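Side-chain contacts in ActII protein (Streptomyces coelicolor, PDB 2OPT), which is a TetR-family transcriptional repressor that probably binds regulatory DNA and also binds actinorhodin or its biosynthetic precursor (S)-DNPA: residues Q8-I11 against V12-L16; E69-P72 against G73-A76. All coordinates share one frame; numbering follows the deposited sequence.

Both contacts are local and lie near the start of a helix, interaction 1 within the first turns of helix 8-22 and interaction 2 at the turn leading into helix 75-92. They share no element: their centres stand 35 Å apart and their nearest atoms about 23 Å. Residues 8-16 are partly buried, with I11, V12 and A15 turned into the DNA-binding region and D9, R10 and V13 exposed, and the bonds there are mainly those of the helix backbone. Residues 69-76 form a surface contact in the TetR-type C-terminal domain, where a type II turn and a salt bridge do the holding and W75, with P70 and A76, reaches neighbouring helices.

Interaction 1: residues Q8-I11 against V12-L16; sequences QDRI and VVTAL
Successive i to i+4 backbone bonds join Q8-I11 to V12-L16, with V12 N to Q8 O and A15 N to I11 O both at 3.0 Å and T14 N to R10 O at 3.1 Å, all close to straight. R10 O carries a second bond: T14 OG1 donates to it at 2.8 Å, and the hydroxyl and T14 N arrive from opposite faces of the carbonyl plane. The threonine's chi1 of -62° sets OG1 anti to its own carbonyl carbon, so that the hydroxyl turns back toward the preceding turn. A water donates to T14 OG1 at 3.0 Å and also meets R10 NH2 in a weak bond, which the bend of the arginine chain at chi2 and chi3 makes possible. This is the first helix of the TetR-type DNA-binding domain, whose predicted helix-turn-helix spans residues 28-47; I11 packs on L43, H46 and V47 of helix 40-47, V12 on L56 and I60 of helix 50-61, and T14 on L32 and L36 of helix 29-36. With an alanine in place of this threonine, R10 O is likely to keep just the backbone donor of these two, and the water would lose its hydroxyl acceptor, keeping just the weak bond to R10 NH2. On the exposed side, V13 lies between two polar chains. Its CG2 sits 3.7 Å from D9 OD1, while CG1 is 4.0 Å from R10 NH2, approaching the guanidinium obliquely, and these methyls touch the charged groups without any polar bond.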
loop_
_atom_site.group_PDB
_atom_site.type_symbol
_atom_site.label_atom_id
_atom_site.label_comp_id
_atom_site.label_asym_id
_atom_site.label_seq_id
_atom_site.Cartn_x
_atom_site.Cartn_y
_atom_site.Cartn_z
ATOM N N GLN A 8 -2.908 -30.955 -8.528
ATOM C CA GLN A 8 -2.614 -29.548 -8.310
ATOM C C GLN A 8 -2.963 -29.186 -6.849
ATOM O O GLN A 8 -2.187 -28.547 -6.165
ATOM C CB GLN A 8 -3.469 -28.729 -9.232
ATOM C CG GLN A 8 -3.135 -27.271 -9.147
ATOM C CD GLN A 8 -4.005 -26.460 -10.038
ATOM O OE1 GLN A 8 -4.977 -25.849 -9.582
ATOM N NE2 GLN A 8 -3.690 -26.462 -11.328
ATOM N N ASP A 9 -4.130 -29.600 -6.376
ATOM C CA ASP A 9 -4.542 -29.214 -5.021
ATOM C C ASP A 9 -3.580 -29.700 -3.952
ATOM O O ASP A 9 -3.352 -28.979 -2.974
ATOM C CB ASP A 9 -5.967 -29.686 -4.671
ATOM C CG ASP A 9 -6.471 -29.111 -3.288
ATOM O OD1 ASP A 9 -6.431 -27.842 -3.069
ATOM O OD2 ASP A 9 -6.904 -29.952 -2.424
ATOM N N ARG A 10 -3.067 -30.927 -4.078
ATOM C CA ARG A 10 -2.258 -31.513 -2.976
ATOM C C ARG A 10 -0.955 -30.729 -2.975
ATOM O O ARG A 10 -0.348 -30.440 -1.957
ATOM C CB ARG A 10 -1.970 -32.997 -3.253
ATOM C CG ARG A 10 -0.818 -33.602 -2.437
ATOM C CD ARG A 10 -1.034 -33.464 -0.938
ATOM N NE ARG A 10 -2.259 -34.157 -0.512
ATOM C CZ ARG A 10 -2.979 -33.818 0.561
ATOM N NH1 ARG A 10 -4.072 -34.523 0.893
ATOM N NH2 ARG A 10 -2.599 -32.777 1.297
ATOM N N ILE A 11 -0.505 -30.424 -4.152
ATOM C CA ILE A 11 0.711 -29.652 -4.278
ATOM C C ILE A 11 0.597 -28.266 -3.612
ATOM O O ILE A 11 1.501 -27.822 -2.916
ATOM C CB ILE A 11 1.078 -29.440 -5.778
ATOM C CG1 ILE A 11 1.447 -30.776 -6.505
ATOM C CG2 ILE A 11 2.270 -28.377 -5.930
ATOM C CD1 ILE A 11 1.548 -30.591 -8.150
ATOM N N VAL A 12 -0.471 -27.548 -3.931
ATOM C CA VAL A 12 -0.674 -26.191 -3.399
ATOM C C VAL A 12 -0.875 -26.181 -1.909
ATOM O O VAL A 12 -0.387 -25.293 -1.222
ATOM C CB VAL A 12 -1.797 -25.446 -4.226
ATOM C CG1 VAL A 12 -2.046 -24.042 -3.681
ATOM C CG2 VAL A 12 -1.299 -25.319 -5.638
ATOM N N VAL A 13 -1.607 -27.164 -1.390
ATOM C CA VAL A 13 -1.849 -27.221 -0.009
ATOM C C VAL A 13 -0.503 -27.416 0.727
ATOM O O VAL A 13 -0.278 -26.797 1.734
ATOM C CB VAL A 13 -2.789 -28.422 0.306
ATOM C CG1 VAL A 13 -2.762 -28.819 1.848
ATOM C CG2 VAL A 13 -4.208 -28.129 -0.139
ATOM N N THR A 14 0.343 -28.324 0.220
ATOM C CA THR A 14 1.666 -28.588 0.778
ATOM C C THR A 14 2.493 -27.325 0.758
ATOM O O THR A 14 3.131 -26.998 1.729
ATOM C CB THR A 14 2.347 -29.705 -0.066
ATOM O OG1 THR A 14 1.545 -30.895 0.045
ATOM C CG2 THR A 14 3.770 -30.014 0.423
ATOM N N ALA A 15 2.484 -26.616 -0.375
ATOM C CA ALA A 15 3.189 -25.356 -0.474
ATOM C C ALA A 15 2.749 -24.294 0.544
ATOM O O ALA A 15 3.591 -23.631 1.193
ATOM C CB ALA A 15 3.045 -24.799 -1.920
ATOM N N LEU A 16 1.446 -24.142 0.715
ATOM C CA LEU A 16 0.925 -23.230 1.686
ATOM C C LEU A 16 1.378 -23.629 3.100
ATOM O O LEU A 16 1.634 -22.787 3.938
ATOM C CB LEU A 16 -0.604 -23.254 1.598
ATOM C CG LEU A 16 -1.309 -22.331 2.611
ATOM C CD1 LEU A 16 -0.896 -20.852 2.390
ATOM C CD2 LEU A 16 -2.839 -22.515 2.504
HETATM O O HOH W 1 -0.185 -31.989 2.288
#

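Interaction 2: residues E69-P72 against G73-A76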
loop_
_atom_site.group_PDB
_atom_site.type_symbol
_atom_site.label_atom_id
_atom_site.label_comp_id
_atom_site.label_asym_id
_atom_site.label_seq_id
_atom_site.Cartn_x
_atom_site.Cartn_y
_atom_site.Cartn_z
ATOM N N GLU A 69 -23.687 -11.917 0.837
ATOM C CA GLU A 69 -24.744 -11.540 -0.102
ATOM C C GLU A 69 -25.338 -10.219 0.386
ATOM O O GLU A 69 -25.522 -10.058 1.599
ATOM C CB GLU A 69 -25.797 -12.642 -0.102
ATOM C CG GLU A 69 -26.603 -12.718 -1.412
ATOM C CD GLU A 69 -25.719 -13.012 -2.665
ATOM O OE1 GLU A 69 -24.744 -13.790 -2.575
ATOM O OE2 GLU A 69 -26.034 -12.497 -3.752
ATOM N N PRO A 70 -25.602 -9.263 -0.513
ATOM C CA PRO A 70 -26.090 -7.957 -0.007
ATOM C C PRO A 70 -27.375 -8.019 0.855
ATOM O O PRO A 70 -28.326 -8.683 0.481
ATOM C CB PRO A 70 -26.335 -7.174 -1.306
ATOM C CG PRO A 70 -25.355 -7.774 -2.259
ATOM C CD PRO A 70 -25.393 -9.218 -1.977
ATOM N N GLU A 71 -27.350 -7.351 2.009
ATOM C CA GLU A 71 -28.504 -7.155 2.875
ATOM C C GLU A 71 -28.897 -5.677 2.937
ATOM O O GLU A 71 -28.167 -4.873 3.539
ATOM C CB GLU A 71 -28.203 -7.626 4.297
ATOM C CG GLU A 71 -28.504 -9.053 4.542
ATOM C CD GLU A 71 -27.821 -9.540 5.800
ATOM O OE1 GLU A 71 -27.682 -8.721 6.760
ATOM O OE2 GLU A 71 -27.412 -10.730 5.814
ATOM N N PRO A 72 -30.066 -5.320 2.343
ATOM C CA PRO A 72 -30.581 -3.942 2.347
ATOM C C PRO A 72 -30.531 -3.309 3.741
ATOM O O PRO A 72 -30.927 -3.924 4.757
ATOM C CB PRO A 72 -32.011 -4.116 1.858
ATOM C CG PRO A 72 -31.929 -5.298 0.924
ATOM C CD PRO A 72 -30.977 -6.240 1.622
ATOM N N GLY A 73 -29.987 -2.099 3.796
ATOM C CA GLY A 73 -29.865 -1.421 5.067
ATOM C C GLY A 73 -28.681 -1.756 5.931
ATOM O O GLY A 73 -28.512 -1.128 6.974
ATOM N N ARG A 74 -27.862 -2.747 5.534
ATOM C CA ARG A 74 -26.624 -3.046 6.264
ATOM C C ARG A 74 -25.370 -2.833 5.450
ATOM O O ARG A 74 -24.353 -3.473 5.738
ATOM C CB ARG A 74 -26.565 -4.497 6.778
ATOM C CG ARG A 74 -27.508 -4.804 7.910
ATOM C CD ARG A 74 -26.947 -5.809 8.914
ATOM N NE ARG A 74 -26.172 -6.901 8.327
ATOM C CZ ARG A 74 -24.897 -7.158 8.623
ATOM N NH1 ARG A 74 -24.296 -8.165 8.042
ATOM N NH2 ARG A 74 -24.217 -6.427 9.508
ATOM N N TRP A 75 -25.421 -1.980 4.435
ATOM C CA TRP A 75 -24.302 -1.924 3.474
ATOM C C TRP A 75 -22.957 -1.679 4.150
ATOM O O TRP A 75 -22.014 -2.446 3.978
ATOM C CB TRP A 75 -24.566 -0.869 2.408
ATOM C CG TRP A 75 -23.557 -0.833 1.290
ATOM C CD1 TRP A 75 -23.549 -1.634 0.202
ATOM C CD2 TRP A 75 -22.428 0.065 1.139
ATOM N NE1 TRP A 75 -22.485 -1.315 -0.622
ATOM C CE2 TRP A 75 -21.780 -0.279 -0.068
ATOM C CE3 TRP A 75 -21.888 1.098 1.919
ATOM C CZ2 TRP A 75 -20.629 0.396 -0.535
ATOM C CZ3 TRP A 75 -20.750 1.744 1.488
ATOM C CH2 TRP A 75 -20.142 1.430 0.237
ATOM N N ALA A 76 -22.871 -0.636 4.960
ATOM C CA ALA A 76 -21.586 -0.174 5.484
ATOM C C ALA A 76 -20.916 -1.239 6.359
ATOM O O ALA A 76 -19.706 -1.447 6.276
ATOM C CB ALA A 76 -21.753 1.090 6.260
#
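E71 and R74 meet side by side, their chains running the same way, and between them supply most of the side-chain contact in this stretch. R74 NE donates to E71 OE1 at 2.8 Å with an N-H...O angle of 167°, forming a salt bridge. The carboxylate oxygen lies at the edge of the guanidinium, close to its plane, and is itself met nearly along its C-O axis. The two flat groups are nevertheless turned 45° against each other, and R74 NH1 stays 3.7 Å from the same E71 OE1, so the pairing is single-pronged, through NE, and not a two-pronged match of both oxygens with two nitrogens. Bends at chi2 and chi3 of R74 bring NE alongside the carboxylate of the glutamate, whose own chain is extended beyond CG.

The backbone closes the same loop. R74 N donates to E71 O at 2.9 Å, the bond that spans a type II beta turn from E71 to R74. P72 and G73 occupy its two central positions, and G73 has a positive phi of 83°, where a CB would run into P72 O. R74 then takes the N-cap position of helix 75-92. Just beyond it, W75 turns toward helices 108-123 and 197-219, with NE1 bonded to L120 O and the ring against I209 and L213.

Q78, one turn into the helix, binds E71 N and E69 O, tying the incoming loop to the helix as well. The near-straight NE bond and the turn's backbone bond join the same pair of residues. As both are exposed, their charge attraction is probably damped by solvent, leaving the directional bonds to fix R74 on E71.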